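Local atomic coordinates of UTP-glucose-1-phosphate uridylyltransferase 2 (Trypanosoma brucei, PDB entry 3GUE), a protein that probably catalyses the reversible transfer of a uridylyl group from UTP to glucose 1-phosphate, yielding UDP-glucose and diphosphate. Residues A[380-385]-A[432-437]; A[410-415]-A[421-426]; A[202-207]-A[311-316]; A[117-122]-A[148-153]. All coordinates share one frame; numbering follows the deposited sequence.

How the contacts relate
Contacts 1 and 2 are buried and apolar, contacts 3 and 4 partly exposed, with charged side chains at work in both. The first pair shares one hydrophobic core: helix 378-385 lies against strand 409-412, helix 420-427 and the loop leading into strand 437-443, and Leu-382 CB comes 3.6 Å from Phe-423 CE1. Contacts 3 and 4 belong instead to helices around the large mixed sheet; their centres are about 24 Å apart and they do not touch. Leucines still pack in both, but a long lysine-aspartate pair joins the helices of contact 3 and a water, weakly held on one side, bridges those of contact 4. Contact 3 lies across the chain's centre from contacts 1 and 2.

Contact 1 of 4, residues A[380-385]-A[432-437]; sequences DLLALR and PSLRQC
Leu-382 and Ala-383, on helix 378-385, lie beside the irregular backbone carrying Pro-432 and Leu-434. The CA atoms of Ala-383 and Leu-434 are 7.1 Å apart, those of Leu-382 and Pro-432 8.7 Å, and no hydrogen bond spans the gap. From Leu-434 to Cys-437 the chain makes a type I turn, closed by Cys-437 N to Leu-434 O at 3.0 Å, and enters strand 437-443 of the parallel C-terminal sheet, part of the beta-helix found in eukaryotic enzymes of this family. On the helix, Leu-382 does most of the touching. With its CG anti to the backbone N (chi1 170°), it puts CG 3.9 Å from Leu-434 CD1 and CD1 4.0 Å from Pro-432 CD, crossing both side chains at about a right angle. Leu-434 points at the helix, and its CD1 also comes 4.5 Å from Ala-383 CA. Ile-410 of strand 409-412 packs on Leu-382, Ala-383 and Leu-434. Past the helix, Asp-387 accepts from the backbone N atoms of Leu-434 and Arg-435 through its OD1 and bonds Ser-433 OG through its OD2.

Contact 2 of 4, residues A[410-415]-A[421-426]; sequences IDLDGE and DGFEKL
Both methyls of Leu-412 press on the same methyl of Leu-426: CD2 to Leu-426 CD2 is 3.6 Å, and CD1 lies 3.8 Å from that Leu-426 CD2. The CD1 branch also reaches Phe-423, 4.1 Å from its CD1, meeting the ring at a slant. Phe-423 and Leu-426 stand one helical turn apart, and both have CG anti to the backbone N (chi1 172° for Phe-423), which brings their ends toward the strand, while Leu-412 points back at the helix. Tyr-417 packs on both leucines, Val-442 of the neighbouring strand lies against Leu-412, and Leu-381 and Leu-382 cover Phe-423 from helix 378-385. Just past Leu-412 the chain turns at Asp-413, whose OD1 accepts from Glu-415 N at 2.9 Å, an Asx turn; its OD2 accepts from Gly-444 N, tying the turn to the end of the adjacent strand. Strand and helix are the first two elements of a beta-alpha-beta unit, completed by strand 437-443, whose two strands lie side by side at one margin of the parallel C-terminal sheet.

Contact 3 of 4, residues A[202-207]-A[311-316]; sequences GKLDYL and MELKKM
Lys-314 NZ is shared by two carboxylates at long range: Asp-205 OD1 across the contact, 3.8 Å away in a long salt bridge, and Asp-318 OD2 one turn further along its own helix, in a weak ion pair. The lysine brings its aliphatic end closer than its charge, for Asp-205 OD1 lies 3.3 Å from Lys-314 CE and 3.5 Å from Lys-314 CD. Bends at chi2 (78°) and chi4 fold the lysine chain, which crosses the aspartate at about a right angle. At this separation the pull between the charges is probably modest, and Asp-205 is exposed.

Beneath the ion pair the contact is apolar. Leu-204 points at the other helix, and its CD2 branch makes the contacts there, 3.8 Å from Leu-313 CD2 and 3.8 Å from Lys-314 CA. Tyr-195 and Phe-359 pack on Leu-313, while Leu-208, one turn past Leu-204, meets the side chains of Met-311 and Lys-314. The axes of 203-207 and 311-316 approach to 10.5 Å, with an angle of 135° between their directions, closer to antiparallel than to parallel. Gly-202, with a positive phi of 91°, interrupts the helical path between helix 194-201 and helix 203-209 and occupies the N-cap position of the latter.

Helix 203-209 leads into strand 214-219, and helix 310-319 leaves the adjacent antiparallel strand 300-309, so this is helix-on-helix packing beside the mixed central sheet of the GT-A-type nucleotidyltransferase fold.

Contact 4 of 4, residues A[117-122]-A[148-153]; sequences HFRQVR and PTLYEV
Two helices that serve successive parallel strands of the large mixed sheet meet here, helix 107-122 through Arg-119 and the short helix 148-151 through Thr-149 and Leu-150. The backbones stay well apart, with the CA atoms of Arg-119 and Thr-149 11.7 Å from each other, and one long side chain covers the distance. Arg-119 points at the short helix and is extended from CG to NE, which carries its guanidinium up to helix 148-151. There NH1 lies 4.1 Å from Leu-150 CD2 and 4.3 Å from Thr-149 CG2, both methyls approaching the guanidinium at a slant.

The polar link runs through water. Arg-119 NH1 donates to water 1 at 3.0 Å, and that water donates weakly to Thr-149 O at 3.5 Å. In the fold, helix 107-122 lies on the connection from strand 77-83 to strand 128-132, and helix 148-151 on the one from strand 128-132 to strand 159-161, consecutive crossovers of a Rossmann-like sheet. The other terminal nitrogen of the guanidinium, NH2, bonds Val-126 O in the loop just ahead of strand 128-132, so the arginine is held from its own crossover as well.

Leu-150 is buried: Ala-112 and Leu-115, further back on helix 107-122, and Ile-158 of helix 154-158 pack on it. Thr-149 is exposed.

Contact 1 of 4, residues A[380-385]-A[432-437]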
loop_
_atom_site.group_PDB
_atom_site.type_symbol
_atom_site.label_atom_id
_atom_site.label_comp_id
_atom_site.label_asym_id
_atom_site.label_seq_id
_atom_site.Cartn_x
_atom_site.Cartn_y
_atom_site.Cartn_z
ATOM N N ASP A 380 12.563 -1.746 3.195
ATOM C CA ASP A 380 11.525 -2.667 3.645
ATOM C C ASP A 380 11.719 -4.041 3.052
ATOM O O ASP A 380 11.545 -5.075 3.751
ATOM C CB ASP A 380 10.138 -2.170 3.227
ATOM C CG ASP A 380 9.660 -0.924 3.974
ATOM O OD1 ASP A 380 10.021 -0.694 5.128
ATOM O OD2 ASP A 380 8.872 -0.155 3.379
ATOM N N LEU A 381 12.059 -4.046 1.762
ATOM C CA LEU A 381 12.298 -5.275 0.981
ATOM C C LEU A 381 13.456 -6.078 1.522
ATOM O O LEU A 381 13.375 -7.303 1.580
ATOM C CB LEU A 381 12.564 -4.952 -0.480
ATOM C CG LEU A 381 12.775 -6.171 -1.388
ATOM C CD1 LEU A 381 11.500 -7.037 -1.381
ATOM C CD2 LEU A 381 13.152 -5.671 -2.802
ATOM N N LEU A 382 14.548 -5.376 1.851
ATOM C CA LEU A 382 15.678 -5.951 2.557
ATOM C C LEU A 382 15.252 -6.677 3.838
ATOM O O LEU A 382 15.725 -7.813 4.098
ATOM C CB LEU A 382 16.722 -4.863 2.898
ATOM C CG LEU A 382 17.896 -5.199 3.835
ATOM C CD1 LEU A 382 18.679 -6.410 3.307
ATOM C CD2 LEU A 382 18.831 -3.970 3.994
ATOM N N ALA A 383 14.391 -6.026 4.634
ATOM C CA ALA A 383 13.963 -6.599 5.921
ATOM C C ALA A 383 13.106 -7.846 5.673
ATOM O O ALA A 383 13.314 -8.876 6.325
ATOM C CB ALA A 383 13.203 -5.581 6.796
ATOM N N LEU A 384 12.229 -7.770 4.668
ATOM C CA LEU A 384 11.346 -8.889 4.354
ATOM C C LEU A 384 12.101 -10.118 3.869
ATOM O O LEU A 384 11.807 -11.267 4.297
ATOM C CB LEU A 384 10.301 -8.492 3.318
ATOM C CG LEU A 384 9.085 -9.431 3.245
ATOM C CD1 LEU A 384 8.327 -9.465 4.580
ATOM C CD2 LEU A 384 8.161 -8.958 2.172
ATOM N N ARG A 385 13.091 -9.866 3.013
ATOM C CA ARG A 385 13.886 -10.915 2.385
ATOM C C ARG A 385 14.792 -11.563 3.425
ATOM O O ARG A 385 15.121 -12.739 3.312
ATOM C CB ARG A 385 14.698 -10.359 1.217
ATOM C CG ARG A 385 13.901 -10.187 -0.061
ATOM C CD ARG A 385 14.758 -9.730 -1.225
ATOM N NE ARG A 385 13.958 -9.686 -2.439
ATOM C CZ ARG A 385 14.401 -9.294 -3.629
ATOM N NH1 ARG A 385 15.660 -8.891 -3.781
ATOM N NH2 ARG A 385 13.569 -9.310 -4.665
ATOM N N PRO A 432 21.922 -10.156 4.374
ATOM C CA PRO A 432 22.440 -10.383 5.727
ATOM C C PRO A 432 21.348 -10.868 6.681
ATOM O O PRO A 432 20.161 -10.675 6.408
ATOM C CB PRO A 432 22.951 -8.987 6.148
ATOM C CG PRO A 432 22.004 -8.046 5.423
ATOM C CD PRO A 432 21.836 -8.716 4.065
ATOM N N SER A 433 21.762 -11.522 7.771
ATOM C CA SER A 433 20.867 -11.889 8.872
ATOM C C SER A 433 20.533 -10.558 9.565
ATOM O O SER A 433 21.427 -9.765 9.848
ATOM C CB SER A 433 21.574 -12.880 9.818
ATOM O OG SER A 433 20.830 -13.243 10.979
ATOM N N LEU A 434 19.250 -10.320 9.796
ATOM C CA LEU A 434 18.765 -9.094 10.474
ATOM C C LEU A 434 17.795 -9.368 11.631
ATOM O O LEU A 434 17.220 -8.446 12.193
ATOM C CB LEU A 434 18.098 -8.129 9.461
ATOM C CG LEU A 434 19.034 -7.550 8.369
ATOM C CD1 LEU A 434 18.222 -6.874 7.321
ATOM C CD2 LEU A 434 20.060 -6.557 8.942
ATOM N N ARG A 435 17.607 -10.630 11.979
ATOM C CA ARG A 435 16.722 -10.978 13.091
ATOM C C ARG A 435 17.164 -10.395 14.450
ATOM O O ARG A 435 16.330 -10.100 15.284
ATOM C CB ARG A 435 16.487 -12.506 13.181
ATOM C CG ARG A 435 17.754 -13.338 13.299
ATOM C CD ARG A 435 17.472 -14.843 13.425
ATOM N NE ARG A 435 18.746 -15.532 13.609
ATOM C CZ ARG A 435 19.423 -15.573 14.760
ATOM N NH1 ARG A 435 18.937 -14.989 15.861
ATOM N NH2 ARG A 435 20.587 -16.209 14.815
ATOM N N GLN A 436 18.462 -10.185 14.645
ATOM C CA GLN A 436 18.966 -9.567 15.875
ATOM C C GLN A 436 19.243 -8.066 15.711
ATOM O O GLN A 436 19.867 -7.453 16.579
ATOM C CB GLN A 436 20.252 -10.262 16.358
ATOM C CG GLN A 436 20.245 -11.784 16.251
ATOM C CD GLN A 436 21.525 -12.405 16.778
ATOM O OE1 GLN A 436 22.426 -12.762 16.008
ATOM N NE2 GLN A 436 21.626 -12.510 18.089
ATOM N N CYS A 437 18.814 -7.485 14.585
ATOM C CA CYS A 437 19.147 -6.107 14.270
ATOM C C CYS A 437 18.067 -5.143 14.754
ATOM O O CYS A 437 16.891 -5.297 14.429
ATOM C CB CYS A 437 19.373 -5.963 12.767
ATOM S SG CYS A 437 19.590 -4.278 12.266
#

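Contact 2 of 4, residues A[410-415]-A[421-426]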
loop_
_atom_site.group_PDB
_atom_site.type_symbol
_atom_site.label_atom_id
_atom_site.label_comp_id
_atom_site.label_asym_id
_atom_site.label_seq_id
_atom_site.Cartn_x
_atom_site.Cartn_y
_atom_site.Cartn_z
ATOM N N ILE A 410 15.726 0.268 9.196
ATOM C CA ILE A 410 16.727 0.240 8.097
ATOM C C ILE A 410 16.721 1.559 7.284
ATOM O O ILE A 410 15.717 1.897 6.625
ATOM C CB ILE A 410 16.529 -1.005 7.187
ATOM C CG1 ILE A 410 16.471 -2.295 8.028
ATOM C CG2 ILE A 410 17.653 -1.097 6.085
ATOM C CD1 ILE A 410 16.102 -3.574 7.243
ATOM N N ASP A 411 17.844 2.286 7.353
ATOM C CA ASP A 411 18.053 3.517 6.575
ATOM C C ASP A 411 19.126 3.263 5.509
ATOM O O ASP A 411 20.345 3.147 5.795
ATOM C CB ASP A 411 18.419 4.700 7.485
ATOM C CG ASP A 411 18.749 5.989 6.718
ATOM O OD1 ASP A 411 18.685 6.058 5.477
ATOM O OD2 ASP A 411 19.103 6.972 7.379
ATOM N N LEU A 412 18.650 3.145 4.276
ATOM C CA LEU A 412 19.532 2.895 3.139
ATOM C C LEU A 412 19.694 4.218 2.349
ATOM O O LEU A 412 18.698 4.841 1.971
ATOM C CB LEU A 412 18.985 1.755 2.270
ATOM C CG LEU A 412 18.910 0.294 2.800
ATOM C CD1 LEU A 412 18.423 -0.698 1.748
ATOM C CD2 LEU A 412 20.253 -0.186 3.380
ATOM N N ASP A 413 20.954 4.631 2.156
ATOM C CA ASP A 413 21.357 5.813 1.398
ATOM C C ASP A 413 20.464 6.011 0.157
ATOM O O ASP A 413 20.455 5.170 -0.767
ATOM C CB ASP A 413 22.841 5.655 0.989
ATOM C CG ASP A 413 23.456 6.920 0.463
ATOM O OD1 ASP A 413 22.709 7.749 -0.130
ATOM O OD2 ASP A 413 24.705 7.076 0.601
ATOM N N GLY A 414 19.697 7.103 0.156
ATOM C CA GLY A 414 18.800 7.427 -0.963
ATOM C C GLY A 414 19.445 7.659 -2.318
ATOM O O GLY A 414 18.767 7.571 -3.349
ATOM N N GLU A 415 20.749 7.948 -2.322
ATOM C CA GLU A 415 21.523 8.154 -3.561
ATOM C C GLU A 415 21.962 6.832 -4.215
ATOM O O GLU A 415 22.397 6.809 -5.364
ATOM C CB GLU A 415 22.763 9.007 -3.266
ATOM C CG GLU A 415 22.479 10.374 -2.656
ATOM C CD GLU A 415 23.744 11.179 -2.392
ATOM O OE1 GLU A 415 24.854 10.604 -2.463
ATOM O OE2 GLU A 415 23.641 12.398 -2.125
ATOM N N ASP A 421 17.685 -1.429 -8.818
ATOM C CA ASP A 421 18.994 -1.613 -9.424
ATOM C C ASP A 421 20.156 -1.300 -8.487
ATOM O O ASP A 421 21.188 -1.972 -8.526
ATOM C CB ASP A 421 19.111 -0.707 -10.652
ATOM C CG ASP A 421 20.128 -1.192 -11.609
ATOM O OD1 ASP A 421 19.935 -2.323 -12.123
ATOM O OD2 ASP A 421 21.123 -0.455 -11.850
ATOM N N GLY A 422 20.009 -0.253 -7.678
ATOM C CA GLY A 422 21.034 0.117 -6.713
ATOM C C GLY A 422 21.024 -0.840 -5.536
ATOM O O GLY A 422 22.096 -1.239 -5.046
ATOM N N PHE A 423 19.802 -1.204 -5.102
ATOM C CA PHE A 423 19.554 -2.136 -4.000
ATOM C C PHE A 423 20.133 -3.490 -4.343
ATOM O O PHE A 423 20.555 -4.214 -3.460
ATOM C CB PHE A 423 18.046 -2.282 -3.686
ATOM C CG PHE A 423 17.742 -3.381 -2.668
ATOM C CD1 PHE A 423 18.236 -3.303 -1.358
ATOM C CD2 PHE A 423 16.962 -4.486 -3.024
ATOM C CE1 PHE A 423 17.985 -4.337 -0.418
ATOM C CE2 PHE A 423 16.697 -5.513 -2.100
ATOM C CZ PHE A 423 17.218 -5.430 -0.781
ATOM N N GLU A 424 20.100 -3.823 -5.631
ATOM C CA GLU A 424 20.659 -5.061 -6.188
ATOM C C GLU A 424 22.154 -5.292 -5.913
ATOM O O GLU A 424 22.563 -6.425 -5.652
ATOM C CB GLU A 424 20.311 -5.170 -7.668
ATOM C CG GLU A 424 18.835 -5.556 -7.852
ATOM C CD GLU A 424 18.356 -5.553 -9.274
ATOM O OE1 GLU A 424 17.159 -5.836 -9.474
ATOM O OE2 GLU A 424 19.151 -5.270 -10.194
ATOM N N LYS A 425 22.962 -4.239 -5.948
ATOM C CA LYS A 425 24.367 -4.373 -5.558
ATOM C C LYS A 425 24.598 -4.686 -4.072
ATOM O O LYS A 425 25.549 -5.415 -3.713
ATOM C CB LYS A 425 25.190 -3.164 -6.031
ATOM C CG LYS A 425 25.779 -3.422 -7.445
ATOM C CD LYS A 425 25.915 -2.184 -8.304
ATOM C CE LYS A 425 24.773 -2.095 -9.308
ATOM N NZ LYS A 425 25.034 -2.920 -10.550
ATOM N N LEU A 426 23.724 -4.144 -3.217
ATOM C CA LEU A 426 23.826 -4.320 -1.767
ATOM C C LEU A 426 23.690 -5.790 -1.311
ATOM O O LEU A 426 24.453 -6.258 -0.447
ATOM C CB LEU A 426 22.783 -3.434 -1.052
ATOM C CG LEU A 426 22.811 -3.440 0.470
ATOM C CD1 LEU A 426 24.160 -2.832 0.927
ATOM C CD2 LEU A 426 21.633 -2.659 1.098
#

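Contact 3 of 4, residues A[202-207]-A[311-316]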
loop_
_atom_site.group_PDB
_atom_site.type_symbol
_atom_site.label_atom_id
_atom_site.label_comp_id
_atom_site.label_asym_id
_atom_site.label_seq_id
_atom_site.Cartn_x
_atom_site.Cartn_y
_atom_site.Cartn_z
ATOM N N GLY A 202 -19.893 -3.027 -12.028
ATOM C CA GLY A 202 -20.989 -3.980 -11.839
ATOM C C GLY A 202 -20.547 -5.145 -10.968
ATOM O O GLY A 202 -21.321 -6.056 -10.719
ATOM N N LYS A 203 -19.295 -5.118 -10.510
ATOM C CA LYS A 203 -18.805 -6.147 -9.582
ATOM C C LYS A 203 -19.542 -6.033 -8.232
ATOM O O LYS A 203 -19.932 -7.043 -7.682
ATOM C CB LYS A 203 -17.270 -6.095 -9.364
ATOM C CG LYS A 203 -16.451 -6.999 -10.305
ATOM C CD LYS A 203 -16.657 -8.495 -9.973
ATOM C CE LYS A 203 -15.544 -9.369 -10.551
ATOM N NZ LYS A 203 -15.884 -9.867 -11.879
ATOM N N LEU A 204 -19.750 -4.809 -7.746
ATOM C CA LEU A 204 -20.448 -4.602 -6.471
ATOM C C LEU A 204 -21.877 -5.190 -6.492
ATOM O O LEU A 204 -22.223 -5.976 -5.621
ATOM C CB LEU A 204 -20.482 -3.131 -6.058
ATOM C CG LEU A 204 -21.149 -2.901 -4.682
ATOM C CD1 LEU A 204 -20.414 -3.641 -3.554
ATOM C CD2 LEU A 204 -21.289 -1.436 -4.380
ATOM N N ASP A 205 -22.682 -4.799 -7.468
ATOM C CA ASP A 205 -24.005 -5.406 -7.693
ATOM C C ASP A 205 -23.980 -6.916 -7.878
ATOM O O ASP A 205 -24.879 -7.618 -7.395
ATOM C CB ASP A 205 -24.665 -4.796 -8.922
ATOM C CG ASP A 205 -25.107 -3.372 -8.697
ATOM O OD1 ASP A 205 -25.555 -3.065 -7.572
ATOM O OD2 ASP A 205 -25.014 -2.566 -9.654
ATOM N N TYR A 206 -22.982 -7.407 -8.612
ATOM C CA TYR A 206 -22.801 -8.842 -8.788
ATOM C C TYR A 206 -22.558 -9.576 -7.455
ATOM O O TYR A 206 -23.269 -10.534 -7.147
ATOM C CB TYR A 206 -21.705 -9.179 -9.819
ATOM C CG TYR A 206 -21.504 -10.673 -9.947
ATOM C CD1 TYR A 206 -22.456 -11.469 -10.599
ATOM C CD2 TYR A 206 -20.400 -11.304 -9.372
ATOM C CE1 TYR A 206 -22.294 -12.849 -10.697
ATOM C CE2 TYR A 206 -20.227 -12.685 -9.471
ATOM C CZ TYR A 206 -21.172 -13.452 -10.121
ATOM O OH TYR A 206 -21.014 -14.830 -10.221
ATOM N N LEU A 207 -21.558 -9.137 -6.684
ATOM C CA LEU A 207 -21.277 -9.710 -5.335
ATOM C C LEU A 207 -22.469 -9.663 -4.354
ATOM O O LEU A 207 -22.794 -10.660 -3.713
ATOM C CB LEU A 207 -20.064 -9.038 -4.682
ATOM C CG LEU A 207 -18.679 -9.146 -5.302
ATOM C CD1 LEU A 207 -17.712 -8.171 -4.630
ATOM C CD2 LEU A 207 -18.178 -10.572 -5.193
ATOM N N MET A 311 -23.016 -3.531 1.174
ATOM C CA MET A 311 -24.346 -2.934 1.106
ATOM C C MET A 311 -24.315 -1.471 1.567
ATOM O O MET A 311 -24.958 -0.624 0.948
ATOM C CB MET A 311 -25.343 -3.759 1.937
ATOM C CG MET A 311 -26.841 -3.366 1.779
ATOM S SD MET A 311 -27.456 -3.479 0.095
ATOM C CE MET A 311 -28.602 -4.845 0.185
ATOM N N GLU A 312 -23.595 -1.184 2.654
ATOM C CA GLU A 312 -23.379 0.219 3.049
ATOM C C GLU A 312 -22.679 1.011 1.929
ATOM O O GLU A 312 -23.083 2.130 1.605
ATOM C CB GLU A 312 -22.599 0.350 4.360
ATOM C CG GLU A 312 -23.355 -0.116 5.615
ATOM C CD GLU A 312 -24.743 0.506 5.758
ATOM O OE1 GLU A 312 -24.905 1.703 5.421
ATOM O OE2 GLU A 312 -25.669 -0.207 6.205
ATOM N N LEU A 313 -21.633 0.434 1.341
ATOM C CA LEU A 313 -21.014 1.070 0.171
ATOM C C LEU A 313 -22.020 1.309 -0.937
ATOM O O LEU A 313 -22.055 2.393 -1.527
ATOM C CB LEU A 313 -19.827 0.266 -0.358
ATOM C CG LEU A 313 -19.152 0.864 -1.581
ATOM C CD1 LEU A 313 -18.306 2.103 -1.224
ATOM C CD2 LEU A 313 -18.330 -0.183 -2.386
ATOM N N LYS A 314 -22.852 0.310 -1.209
ATOM C CA LYS A 314 -23.826 0.421 -2.276
ATOM C C LYS A 314 -24.764 1.595 -2.017
ATOM O O LYS A 314 -24.994 2.422 -2.907
ATOM C CB LYS A 314 -24.620 -0.885 -2.408
ATOM C CG LYS A 314 -25.827 -0.802 -3.322
ATOM C CD LYS A 314 -25.464 -0.855 -4.803
ATOM C CE LYS A 314 -26.707 -0.580 -5.665
ATOM N NZ LYS A 314 -27.897 -1.365 -5.163
ATOM N N LYS A 315 -25.287 1.655 -0.790
ATOM C CA LYS A 315 -26.184 2.729 -0.340
ATOM C C LYS A 315 -25.537 4.115 -0.406
ATOM O O LYS A 315 -26.192 5.085 -0.781
ATOM C CB LYS A 315 -26.695 2.435 1.083
ATOM C CG LYS A 315 -27.598 1.208 1.146
ATOM C CD LYS A 315 -27.851 0.736 2.583
ATOM C CE LYS A 315 -29.024 1.455 3.219
ATOM N NZ LYS A 315 -29.459 0.813 4.506
ATOM N N MET A 316 -24.256 4.208 -0.055
ATOM C CA MET A 316 -23.534 5.479 -0.168
ATOM C C MET A 316 -23.369 5.897 -1.631
ATOM O O MET A 316 -23.713 7.027 -1.996
ATOM C CB MET A 316 -22.186 5.405 0.542
ATOM C CG MET A 316 -21.562 6.770 0.888
ATOM S SD MET A 316 -20.108 6.583 1.952
ATOM C CE MET A 316 -20.563 5.090 2.847
#

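Contact 4 of 4, residues A[117-122]-A[148-153]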
loop_
_atom_site.group_PDB
_atom_site.type_symbol
_atom_site.label_atom_id
_atom_site.label_comp_id
_atom_site.label_asym_id
_atom_site.label_seq_id
_atom_site.Cartn_x
_atom_site.Cartn_y
_atom_site.Cartn_z
ATOM N N HIS A 117 -4.528 -21.965 1.169
ATOM C CA HIS A 117 -4.535 -22.516 2.548
ATOM C C HIS A 117 -5.849 -22.201 3.264
ATOM O O HIS A 117 -6.405 -23.057 3.946
ATOM C CB HIS A 117 -3.349 -22.012 3.402
ATOM C CG HIS A 117 -3.251 -22.667 4.755
ATOM N ND1 HIS A 117 -2.500 -23.802 4.979
ATOM C CD2 HIS A 117 -3.801 -22.348 5.951
ATOM C CE1 HIS A 117 -2.605 -24.163 6.247
ATOM N NE2 HIS A 117 -3.379 -23.290 6.862
ATOM N N PHE A 118 -6.302 -20.953 3.121
ATOM C CA PHE A 118 -7.551 -20.471 3.730
ATOM C C PHE A 118 -8.739 -21.311 3.247
ATOM O O PHE A 118 -9.475 -21.876 4.054
ATOM C CB PHE A 118 -7.766 -18.984 3.394
ATOM C CG PHE A 118 -8.815 -18.307 4.249
ATOM C CD1 PHE A 118 -8.446 -17.588 5.376
ATOM C CD2 PHE A 118 -10.168 -18.394 3.920
ATOM C CE1 PHE A 118 -9.414 -16.953 6.174
ATOM C CE2 PHE A 118 -11.152 -17.778 4.713
ATOM C CZ PHE A 118 -10.770 -17.049 5.839
ATOM N N ARG A 119 -8.910 -21.387 1.932
ATOM C CA ARG A 119 -9.962 -22.199 1.313
ATOM C C ARG A 119 -9.949 -23.691 1.696
ATOM O O ARG A 119 -11.014 -24.278 1.963
ATOM C CB ARG A 119 -9.932 -22.015 -0.205
ATOM C CG ARG A 119 -10.339 -20.616 -0.657
ATOM C CD ARG A 119 -9.974 -20.398 -2.108
ATOM N NE ARG A 119 -10.738 -19.326 -2.742
ATOM C CZ ARG A 119 -10.526 -18.908 -3.983
ATOM N NH1 ARG A 119 -9.575 -19.475 -4.709
ATOM N NH2 ARG A 119 -11.262 -17.935 -4.503
ATOM N N GLN A 120 -8.762 -24.300 1.729
ATOM C CA GLN A 120 -8.621 -25.711 2.150
ATOM C C GLN A 120 -9.058 -25.894 3.611
ATOM O O GLN A 120 -10.054 -26.570 3.891
ATOM C CB GLN A 120 -7.169 -26.221 1.975
ATOM C CG GLN A 120 -6.672 -26.383 0.528
ATOM C CD GLN A 120 -7.130 -27.687 -0.153
ATOM O OE1 GLN A 120 -7.579 -28.629 0.508
ATOM N NE2 GLN A 120 -7.001 -27.740 -1.482
ATOM N N VAL A 121 -8.312 -25.275 4.526
ATOM C CA VAL A 121 -8.508 -25.424 5.975
ATOM C C VAL A 121 -9.951 -25.205 6.433
ATOM O O VAL A 121 -10.475 -25.960 7.258
ATOM C CB VAL A 121 -7.561 -24.472 6.756
ATOM C CG1 VAL A 121 -8.035 -24.265 8.209
ATOM C CG2 VAL A 121 -6.140 -25.014 6.731
ATOM N N ARG A 122 -10.579 -24.163 5.897
ATOM C CA ARG A 122 -11.929 -23.798 6.290
ATOM C C ARG A 122 -13.020 -24.452 5.435
ATOM O O ARG A 122 -14.199 -24.264 5.701
ATOM C CB ARG A 122 -12.081 -22.278 6.300
ATOM C CG ARG A 122 -11.527 -21.641 7.554
ATOM C CD ARG A 122 -11.650 -20.134 7.487
ATOM N NE ARG A 122 -10.978 -19.451 8.594
ATOM C CZ ARG A 122 -11.482 -19.285 9.818
ATOM N NH1 ARG A 122 -12.678 -19.763 10.141
ATOM N NH2 ARG A 122 -10.771 -18.637 10.729
ATOM N N PRO A 148 -3.299 -22.486 -11.993
ATOM C CA PRO A 148 -4.496 -22.730 -12.821
ATOM C C PRO A 148 -5.833 -22.444 -12.137
ATOM O O PRO A 148 -6.774 -22.009 -12.822
ATOM C CB PRO A 148 -4.368 -24.208 -13.182
ATOM C CG PRO A 148 -2.884 -24.436 -13.236
ATOM C CD PRO A 148 -2.386 -23.648 -12.024
ATOM N N THR A 149 -5.925 -22.678 -10.817
ATOM C CA THR A 149 -7.154 -22.393 -10.036
ATOM C C THR A 149 -7.568 -20.936 -10.236
ATOM O O THR A 149 -8.756 -20.627 -10.416
ATOM C CB THR A 149 -6.982 -22.655 -8.503
ATOM O OG1 THR A 149 -6.693 -24.042 -8.253
ATOM C CG2 THR A 149 -8.259 -22.268 -7.724
ATOM N N LEU A 150 -6.566 -20.060 -10.231
ATOM C CA LEU A 150 -6.757 -18.624 -10.423
ATOM C C LEU A 150 -6.808 -18.235 -11.907
ATOM O O LEU A 150 -7.712 -17.495 -12.319
ATOM C CB LEU A 150 -5.665 -17.839 -9.687
ATOM C CG LEU A 150 -5.513 -18.171 -8.188
ATOM C CD1 LEU A 150 -4.411 -17.348 -7.560
ATOM C CD2 LEU A 150 -6.846 -17.985 -7.412
ATOM N N TYR A 151 -5.859 -18.743 -12.695
ATOM C CA TYR A 151 -5.745 -18.405 -14.137
ATOM C C TYR A 151 -7.020 -18.665 -14.953
ATOM O O TYR A 151 -7.440 -17.798 -15.735
ATOM C CB TYR A 151 -4.557 -19.117 -14.794
ATOM C CG TYR A 151 -4.277 -18.609 -16.188
ATOM C CD1 TYR A 151 -3.553 -17.423 -16.384
ATOM C CD2 TYR A 151 -4.779 -19.279 -17.313
ATOM C CE1 TYR A 151 -3.329 -16.924 -17.666
ATOM C CE2 TYR A 151 -4.550 -18.787 -18.610
ATOM C CZ TYR A 151 -3.824 -17.608 -18.766
ATOM O OH TYR A 151 -3.582 -17.105 -20.027
ATOM N N GLU A 152 -7.628 -19.839 -14.761
ATOM C CA GLU A 152 -8.800 -20.241 -15.544
ATOM C C GLU A 152 -10.046 -19.380 -15.279
ATOM O O GLU A 152 -11.028 -19.433 -16.043
ATOM C CB GLU A 152 -9.101 -21.733 -15.355
ATOM C CG GLU A 152 -7.927 -22.656 -15.757
ATOM C CD GLU A 152 -8.115 -24.151 -15.377
ATOM O OE1 GLU A 152 -9.015 -24.468 -14.547
ATOM O OE2 GLU A 152 -7.360 -25.005 -15.929
ATOM N N VAL A 153 -10.004 -18.583 -14.208
ATOM C CA VAL A 153 -11.100 -17.647 -13.869
ATOM C C VAL A 153 -10.597 -16.205 -13.644
ATOM O O VAL A 153 -11.314 -15.355 -13.094
ATOM C CB VAL A 153 -11.953 -18.135 -12.658
ATOM C CG1 VAL A 153 -12.619 -19.456 -12.985
ATOM C CG2 VAL A 153 -11.112 -18.251 -11.381
HETATM O O HOH W 1 -10.392 -19.483 -7.578
#